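Local coordinates for protein intracellular growth locus, subunit C (Francisella tularensis subsp. tularensis, PDB 2QWU) that belongs to the IglC family of pathogenicity-island proteins and probably supports growth of the bacterium inside host cells, at residues Q10-G15 and G201-G206; T101-K106 and I158-T163. The protein carries 2 engineered substitutions. One frame throughout, in Å; residues are numbered along the deposited sequence.

In the fold
Contacts 1 and 2 lie on opposite sides of the centre of this single-chain protein, their centres about 32 Å apart and their nearest atoms about 19 Å apart, so they do not touch. Along the chain, both segments of contact 2 fall within the 185 residues that separate the two segments of contact 1, which joins an N-terminal helix to a strand near the C-terminus. Each sets a helix against a strand: contact 1 packs helix 9-14 on strand 200-204 of a two-stranded hairpin, contact 2 packs helix 97-114 on strand 157-162 of the main antiparallel sheet. The chain's only two helices are thus placed on different sheets, and contact 1 brings the two terminal regions together.

Contact 1 (Q10-G15 and G201-G206); sequences QQVTSG and GVAKIG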
ATOM      1  N   GLN A  10      -1.675 -12.700 -17.810  1.00 28.38           N
ATOM      2  CA  GLN A  10      -3.014 -12.547 -18.397  1.00 29.66           C
ATOM      3  C   GLN A  10      -3.738 -11.299 -17.852  1.00 27.18           C
ATOM      4  O   GLN A  10      -4.324 -10.540 -18.619  1.00 27.75           O
ATOM      5  CB  GLN A  10      -3.856 -13.794 -18.103  1.00 32.05           C
ATOM      6  CG  GLN A  10      -5.376 -13.609 -18.370  1.00 36.86           C
ATOM      7  CD  GLN A  10      -5.730 -13.531 -19.855  1.00 39.39           C
ATOM      8  OE1 GLN A  10      -5.025 -14.096 -20.715  1.00 41.94           O
ATOM      9  NE2 GLN A  10      -6.842 -12.858 -20.166  1.00 39.44           N
ATOM     10  N   GLN A  11      -3.734 -11.079 -16.534  1.00 25.76           N
ATOM     11  CA  GLN A  11      -4.363  -9.877 -15.996  1.00 25.63           C
ATOM     12  C   GLN A  11      -3.761  -8.599 -16.585  1.00 27.33           C
ATOM     13  O   GLN A  11      -4.473  -7.654 -16.912  1.00 26.07           O
ATOM     14  CB  GLN A  11      -4.170  -9.782 -14.473  1.00 27.47           C
ATOM     15  CG  GLN A  11      -5.159 -10.585 -13.655  1.00 26.88           C
ATOM     16  CD  GLN A  11      -4.751 -10.650 -12.220  1.00 26.81           C
ATOM     17  OE1 GLN A  11      -5.379 -10.027 -11.334  1.00 28.96           O
ATOM     18  NE2 GLN A  11      -3.687 -11.404 -11.958  1.00 25.27           N
ATOM     19  N   VAL A  12      -2.431  -8.561 -16.673  1.00 26.60           N
ATOM     20  CA  VAL A  12      -1.739  -7.381 -17.170  1.00 28.10           C
ATOM     21  C   VAL A  12      -2.000  -7.168 -18.666  1.00 29.03           C
ATOM     22  O   VAL A  12      -2.206  -6.050 -19.117  1.00 30.43           O
ATOM     23  CB  VAL A  12      -0.188  -7.501 -16.939  1.00 27.24           C
ATOM     24  CG1 VAL A  12       0.542  -6.198 -17.411  1.00 27.10           C
ATOM     25  CG2 VAL A  12       0.082  -7.749 -15.489  1.00 29.83           C
ATOM     26  N   THR A  13      -1.976  -8.236 -19.445  1.00 30.50           N
ATOM     27  CA  THR A  13      -2.201  -8.072 -20.872  1.00 31.60           C
ATOM     28  C   THR A  13      -3.655  -7.667 -21.176  1.00 31.81           C
ATOM     29  O   THR A  13      -3.909  -6.796 -22.008  1.00 31.61           O
ATOM     30  CB  THR A  13      -1.884  -9.372 -21.617  1.00 33.59           C
ATOM     31  OG1 THR A  13      -0.471  -9.646 -21.502  1.00 37.90           O
ATOM     32  CG2 THR A  13      -2.294  -9.242 -23.126  1.00 34.28           C
ATOM     33  N   SER A  14      -4.602  -8.255 -20.448  1.00 30.82           N
ATOM     34  CA  SER A  14      -6.021  -8.007 -20.710  1.00 31.17           C
ATOM     35  C   SER A  14      -6.658  -6.735 -20.113  1.00 31.26           C
ATOM     36  O   SER A  14      -7.752  -6.326 -20.542  1.00 30.83           O
ATOM     37  CB  SER A  14      -6.811  -9.257 -20.265  1.00 31.64           C
ATOM     38  OG  SER A  14      -6.742  -9.430 -18.843  1.00 36.28           O
ATOM     39  N   GLY A  15      -5.984  -6.117 -19.140  1.00 28.97           N
ATOM     40  CA  GLY A  15      -6.518  -4.931 -18.500  1.00 29.11           C
ATOM     41  C   GLY A  15      -7.562  -5.227 -17.428  1.00 29.99           C
ATOM     42  O   GLY A  15      -8.387  -4.386 -17.081  1.00 31.36           O
ATOM     43  N   GLY A 201       6.637  -6.016 -16.214  1.00 24.01           N
ATOM     44  CA  GLY A 201       5.754  -5.404 -17.161  1.00 24.48           C
ATOM     45  C   GLY A 201       5.290  -4.083 -16.637  1.00 22.90           C
ATOM     46  O   GLY A 201       5.736  -3.610 -15.597  1.00 21.67           O
ATOM     47  N   VAL A 202       4.383  -3.487 -17.397  1.00 24.49           N
ATOM     48  CA  VAL A 202       3.805  -2.198 -17.042  1.00 24.79           C
ATOM     49  C   VAL A 202       2.304  -2.339 -17.173  1.00 24.15           C
ATOM     50  O   VAL A 202       1.795  -2.639 -18.266  1.00 26.83           O
ATOM     51  CB  VAL A 202       4.297  -1.103 -18.008  1.00 26.95           C
ATOM     52  CG1 VAL A 202       3.521   0.237 -17.731  1.00 27.88           C
ATOM     53  CG2 VAL A 202       5.812  -0.933 -17.846  1.00 27.56           C
ATOM     54  N   ALA A 203       1.585  -2.116 -16.084  1.00 22.35           N
ATOM     55  CA  ALA A 203       0.155  -2.208 -16.131  1.00 21.92           C
ATOM     56  C   ALA A 203      -0.397  -0.821 -16.438  1.00 22.90           C
ATOM     57  O   ALA A 203      -0.178   0.108 -15.664  1.00 22.48           O
ATOM     58  CB  ALA A 203      -0.343  -2.649 -14.822  1.00 21.03           C
ATOM     59  N   LYS A 204      -1.104  -0.679 -17.555  1.00 23.84           N
ATOM     60  CA  LYS A 204      -1.730   0.594 -17.906  1.00 24.17           C
ATOM     61  C   LYS A 204      -3.004   0.666 -17.059  1.00 24.01           C
ATOM     62  O   LYS A 204      -3.841  -0.271 -17.062  1.00 22.52           O
ATOM     63  CB  LYS A 204      -2.055   0.613 -19.416  1.00 28.93           C
ATOM     64  CG  LYS A 204      -2.817   1.838 -19.926  1.00 32.81           C
ATOM     65  CD  LYS A 204      -2.115   3.198 -19.713  1.00 37.49           C
ATOM     66  CE  LYS A 204      -2.654   4.202 -20.757  1.00 41.42           C
ATOM     67  NZ  LYS A 204      -4.110   3.910 -21.097  1.00 44.09           N
ATOM     68  N   ILE A 205      -3.154   1.743 -16.309  1.00 20.21           N
ATOM     69  CA  ILE A 205      -4.325   1.866 -15.431  1.00 20.71           C
ATOM     70  C   ILE A 205      -5.211   3.034 -15.744  1.00 21.02           C
ATOM     71  O   ILE A 205      -6.317   3.095 -15.249  1.00 20.70           O
ATOM     72  CB  ILE A 205      -3.939   1.928 -13.914  1.00 19.13           C
ATOM     73  CG1 ILE A 205      -3.121   3.187 -13.581  1.00 18.71           C
ATOM     74  CG2 ILE A 205      -3.104   0.673 -13.576  1.00 20.03           C
ATOM     75  CD1 ILE A 205      -2.740   3.303 -12.119  1.00 19.11           C
ATOM     76  N   GLY A 206      -4.726   3.962 -16.570  1.00 20.61           N
ATOM     77  CA  GLY A 206      -5.565   5.098 -16.874  1.00 22.18           C
ATOM     78  C   GLY A 206      -5.055   5.901 -18.040  1.00 25.48           C
ATOM     79  O   GLY A 206      -4.122   5.520 -18.699  1.00 23.42           O
TER
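V12 of the N-terminal helix meets strand 200-204 through a single methyl, CG1, which lies 3.9 Å from V202 O and so rests on the backbone of the strand. The same methyl is 4.2 Å from A203 CA, and the small A203 side chain comes alongside it with CB at 4.5 Å from CG1. CG1 stands anti to the backbone N of V12 (chi1 -177°), which puts this branch over the strand. The V202 side chain leaves the strand on the side away from the helix, so its share of the contact is carried by its carbonyl. Only about 99 Å² is buried between the two segments, and the touch is light and rests on van der Waals contact.

Further out, V12 and A203 both touch V192, and V12 also reaches I7 and C194, so the valine sits in a small apolar cluster. Strand 200-204 is held in place by backbone hydrogen bonds between G201 and V192 and between A203 and L190. Over the last turn of the helix, Q10 O accepts two bonds from S14, from N at 2.9 Å and from OG at 2.7 Å, the two donors arriving from opposite faces of the carbonyl plane. G15 then leaves the helical conformation with positive phi (80°). The arrangement is that of a short terminal helix packed on an antiparallel beta hairpin, formed by strands 189-193 and 200-204.

Contact 2 (T101-K106 and I158-T163); sequences TKIEEK and ISIEPT
I103 turns its side chain toward strand 157-162, and its CG2 methyl meets CD1 of I160 at 3.9 Å. The two isoleucine side chains cross at about a right angle, so the touch is confined to the end of I160 and the branch of I103 nearest the strand.

E104 adds the second half of the contact. Its CG stands anti to its own carbonyl carbon (chi1 -68°), and the chain runs extended from there, sliding past I160 in the opposite direction. CG lies 3.7 Å from I160 CD1, so the aliphatic part of the glutamate covers the isoleucine and its carboxylate is carried on toward the strand backbone. There a water bridges helix and strand: it donates to E104 OE2 at 2.6 Å and accepts from I160 N at 2.7 Å. This gives the amide of I160 a partner at the strand edge not bonded to strand 173-184. E104 OE2 also has R100 NE as a long, weak ion-pair partner.

E105 completes a salt bridge along the helix with K102, whose NZ is 3.0 Å from E105 OE1, on the syn side of the carboxylate but 32° out of its plane. K106 NZ forms a salt bridge with E46, joining helix 97-114 to strand 46-47 of the same sheet. I160 also touches R100 of the same helix and I178 of strand 173-184, with which S159 and E161 share backbone hydrogen bonds. The contact is typical of a helix packed against the face of an antiparallel beta sheet at its edge strand.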
ATOM      1  N   THR A 101      -7.735   9.300  15.693  1.00 24.15           N
ATOM      2  CA  THR A 101      -8.856  10.226  15.667  1.00 24.55           C
ATOM      3  C   THR A 101      -8.498  11.489  14.888  1.00 23.05           C
ATOM      4  O   THR A 101      -9.311  11.998  14.143  1.00 24.21           O
ATOM      5  CB  THR A 101      -9.289  10.592  17.120  1.00 25.42           C
ATOM      6  OG1 THR A 101      -9.528   9.385  17.851  1.00 26.59           O
ATOM      7  CG2 THR A 101     -10.585  11.477  17.102  1.00 24.63           C
ATOM      8  N   LYS A 102      -7.277  11.982  15.039  1.00 24.21           N
ATOM      9  CA  LYS A 102      -6.873  13.179  14.330  1.00 25.13           C
ATOM     10  C   LYS A 102      -6.732  12.973  12.824  1.00 23.81           C
ATOM     11  O   LYS A 102      -7.030  13.868  12.019  1.00 23.68           O
ATOM     12  CB  LYS A 102      -5.593  13.757  14.966  1.00 26.06           C
ATOM     13  CG  LYS A 102      -5.853  14.089  16.475  1.00 29.59           C
ATOM     14  CD  LYS A 102      -7.024  15.098  16.660  1.00 30.53           C
ATOM     15  CE  LYS A 102      -8.083  14.533  17.610  1.00 31.45           C
ATOM     16  NZ  LYS A 102      -9.135  15.546  17.940  1.00 27.96           N
ATOM     17  N   ILE A 103      -6.311  11.785  12.408  1.00 22.91           N
ATOM     18  CA  ILE A 103      -6.228  11.555  10.979  1.00 23.32           C
ATOM     19  C   ILE A 103      -7.660  11.478  10.423  1.00 22.44           C
ATOM     20  O   ILE A 103      -7.983  12.016   9.368  1.00 21.11           O
ATOM     21  CB  ILE A 103      -5.483  10.228  10.662  1.00 23.63           C
ATOM     22  CG1 ILE A 103      -4.028  10.380  11.083  1.00 27.29           C
ATOM     23  CG2 ILE A 103      -5.618   9.899   9.202  1.00 24.69           C
ATOM     24  CD1 ILE A 103      -3.211   9.101  10.895  1.00 29.50           C
ATOM     25  N   GLU A 104      -8.541  10.815  11.152  1.00 22.22           N
ATOM     26  CA  GLU A 104      -9.896  10.665  10.658  1.00 24.04           C
ATOM     27  C   GLU A 104     -10.562  12.022  10.475  1.00 23.00           C
ATOM     28  O   GLU A 104     -11.268  12.276   9.470  1.00 19.63           O
ATOM     29  CB  GLU A 104     -10.731   9.817  11.627  1.00 26.31           C
ATOM     30  CG  GLU A 104     -10.363   8.358  11.733  1.00 33.21           C
ATOM     31  CD  GLU A 104     -11.135   7.637  12.869  1.00 37.48           C
ATOM     32  OE1 GLU A 104     -11.574   8.300  13.865  1.00 41.28           O
ATOM     33  OE2 GLU A 104     -11.285   6.401  12.796  1.00 41.21           O
ATOM     34  N   GLU A 105     -10.352  12.884  11.463  1.00 22.37           N
ATOM     35  CA  GLU A 105     -10.938  14.239  11.409  1.00 20.09           C
ATOM     36  C   GLU A 105     -10.377  15.090  10.298  1.00 19.72           C
ATOM     37  O   GLU A 105     -11.088  15.878   9.692  1.00 18.94           O
ATOM     38  CB  GLU A 105     -10.732  14.971  12.758  1.00 21.52           C
ATOM     39  CG  GLU A 105     -11.626  14.428  13.867  1.00 20.30           C
ATOM     40  CD  GLU A 105     -11.328  15.058  15.219  1.00 24.54           C
ATOM     41  OE1 GLU A 105     -10.502  16.012  15.256  1.00 22.75           O
ATOM     42  OE2 GLU A 105     -11.887  14.590  16.236  1.00 22.31           O
ATOM     43  N   LYS A 106      -9.079  14.973  10.059  1.00 19.87           N
ATOM     44  CA  LYS A 106      -8.446  15.743   9.002  1.00 20.32           C
ATOM     45  C   LYS A 106      -8.946  15.278   7.639  1.00 20.93           C
ATOM     46  O   LYS A 106      -9.244  16.084   6.766  1.00 19.18           O
ATOM     47  CB  LYS A 106      -6.923  15.588   9.096  1.00 23.18           C
ATOM     48  CG  LYS A 106      -6.172  16.439   8.082  1.00 27.20           C
ATOM     49  CD  LYS A 106      -6.346  17.948   8.392  1.00 28.95           C
ATOM     50  CE  LYS A 106      -5.598  18.831   7.383  1.00 29.24           C
ATOM     51  NZ  LYS A 106      -4.111  18.594   7.518  1.00 30.48           N
ATOM     52  N   ILE A 158     -13.539   5.488   4.372  1.00 23.14           N
ATOM     53  CA  ILE A 158     -12.313   5.222   5.089  1.00 23.60           C
ATOM     54  C   ILE A 158     -12.624   4.697   6.455  1.00 25.31           C
ATOM     55  O   ILE A 158     -13.615   5.089   7.091  1.00 26.39           O
ATOM     56  CB  ILE A 158     -11.377   6.492   5.217  1.00 23.63           C
ATOM     57  CG1 ILE A 158     -10.035   6.107   5.898  1.00 23.77           C
ATOM     58  CG2 ILE A 158     -12.044   7.561   6.097  1.00 25.50           C
ATOM     59  CD1 ILE A 158      -8.948   7.250   5.871  1.00 25.91           C
ATOM     60  N   SER A 159     -11.850   3.726   6.901  1.00 23.23           N
ATOM     61  CA  SER A 159     -12.049   3.266   8.266  1.00 23.08           C
ATOM     62  C   SER A 159     -10.665   3.036   8.839  1.00 22.70           C
ATOM     63  O   SER A 159      -9.748   2.670   8.092  1.00 21.21           O
ATOM     64  CB  SER A 159     -12.834   1.979   8.324  1.00 25.23           C
ATOM     65  OG  SER A 159     -12.142   0.926   7.672  1.00 27.29           O
ATOM     66  N   ILE A 160     -10.489   3.315  10.133  1.00 22.99           N
ATOM     67  CA  ILE A 160      -9.180   3.096  10.771  1.00 25.22           C
ATOM     68  C   ILE A 160      -9.501   2.311  12.011  1.00 26.64           C
ATOM     69  O   ILE A 160     -10.233   2.763  12.898  1.00 29.67           O
ATOM     70  CB  ILE A 160      -8.437   4.398  11.154  1.00 25.17           C
ATOM     71  CG1 ILE A 160      -8.250   5.278   9.920  1.00 25.56           C
ATOM     72  CG2 ILE A 160      -7.051   4.040  11.771  1.00 24.85           C
ATOM     73  CD1 ILE A 160      -7.529   6.598  10.162  1.00 27.63           C
ATOM     74  N   GLU A 161      -8.989   1.103  12.061  1.00 27.19           N
ATOM     75  CA  GLU A 161      -9.304   0.220  13.185  1.00 28.42           C
ATOM     76  C   GLU A 161      -8.097  -0.247  13.930  1.00 25.67           C
ATOM     77  O   GLU A 161      -7.111  -0.679  13.305  1.00 23.82           O
ATOM     78  CB  GLU A 161     -10.022  -0.998  12.661  1.00 33.14           C
ATOM     79  CG  GLU A 161     -11.323  -0.670  11.978  1.00 41.85           C
ATOM     80  CD  GLU A 161     -12.069  -1.921  11.548  1.00 46.48           C
ATOM     81  OE1 GLU A 161     -11.462  -3.026  11.590  1.00 50.84           O
ATOM     82  OE2 GLU A 161     -13.257  -1.799  11.162  1.00 49.99           O
ATOM     83  N   PRO A 162      -8.141  -0.187  15.275  1.00 24.01           N
ATOM     84  CA  PRO A 162      -6.991  -0.645  16.046  1.00 23.43           C
ATOM     85  C   PRO A 162      -7.004  -2.175  16.092  1.00 23.28           C
ATOM     86  O   PRO A 162      -8.060  -2.808  15.960  1.00 23.72           O
ATOM     87  CB  PRO A 162      -7.219   0.002  17.425  1.00 23.77           C
ATOM     88  CG  PRO A 162      -8.716   0.116  17.510  1.00 25.89           C
ATOM     89  CD  PRO A 162      -9.073   0.585  16.119  1.00 24.29           C
ATOM     90  N   THR A 163      -5.832  -2.769  16.211  1.00 23.36           N
ATOM     91  CA  THR A 163      -5.719  -4.225  16.328  1.00 23.69           C
ATOM     92  C   THR A 163      -4.698  -4.538  17.432  1.00 24.24           C
ATOM     93  O   THR A 163      -3.978  -3.648  17.901  1.00 22.01           O
ATOM     94  CB  THR A 163      -5.187  -4.905  15.024  1.00 24.46           C
ATOM     95  OG1 THR A 163      -3.755  -4.786  14.978  1.00 22.11           O
ATOM     96  CG2 THR A 163      -5.840  -4.307  13.795  1.00 24.04           C
TER
HETATM   97  O   HOH W   1     -12.503   4.676  11.237  1.00 44.39           O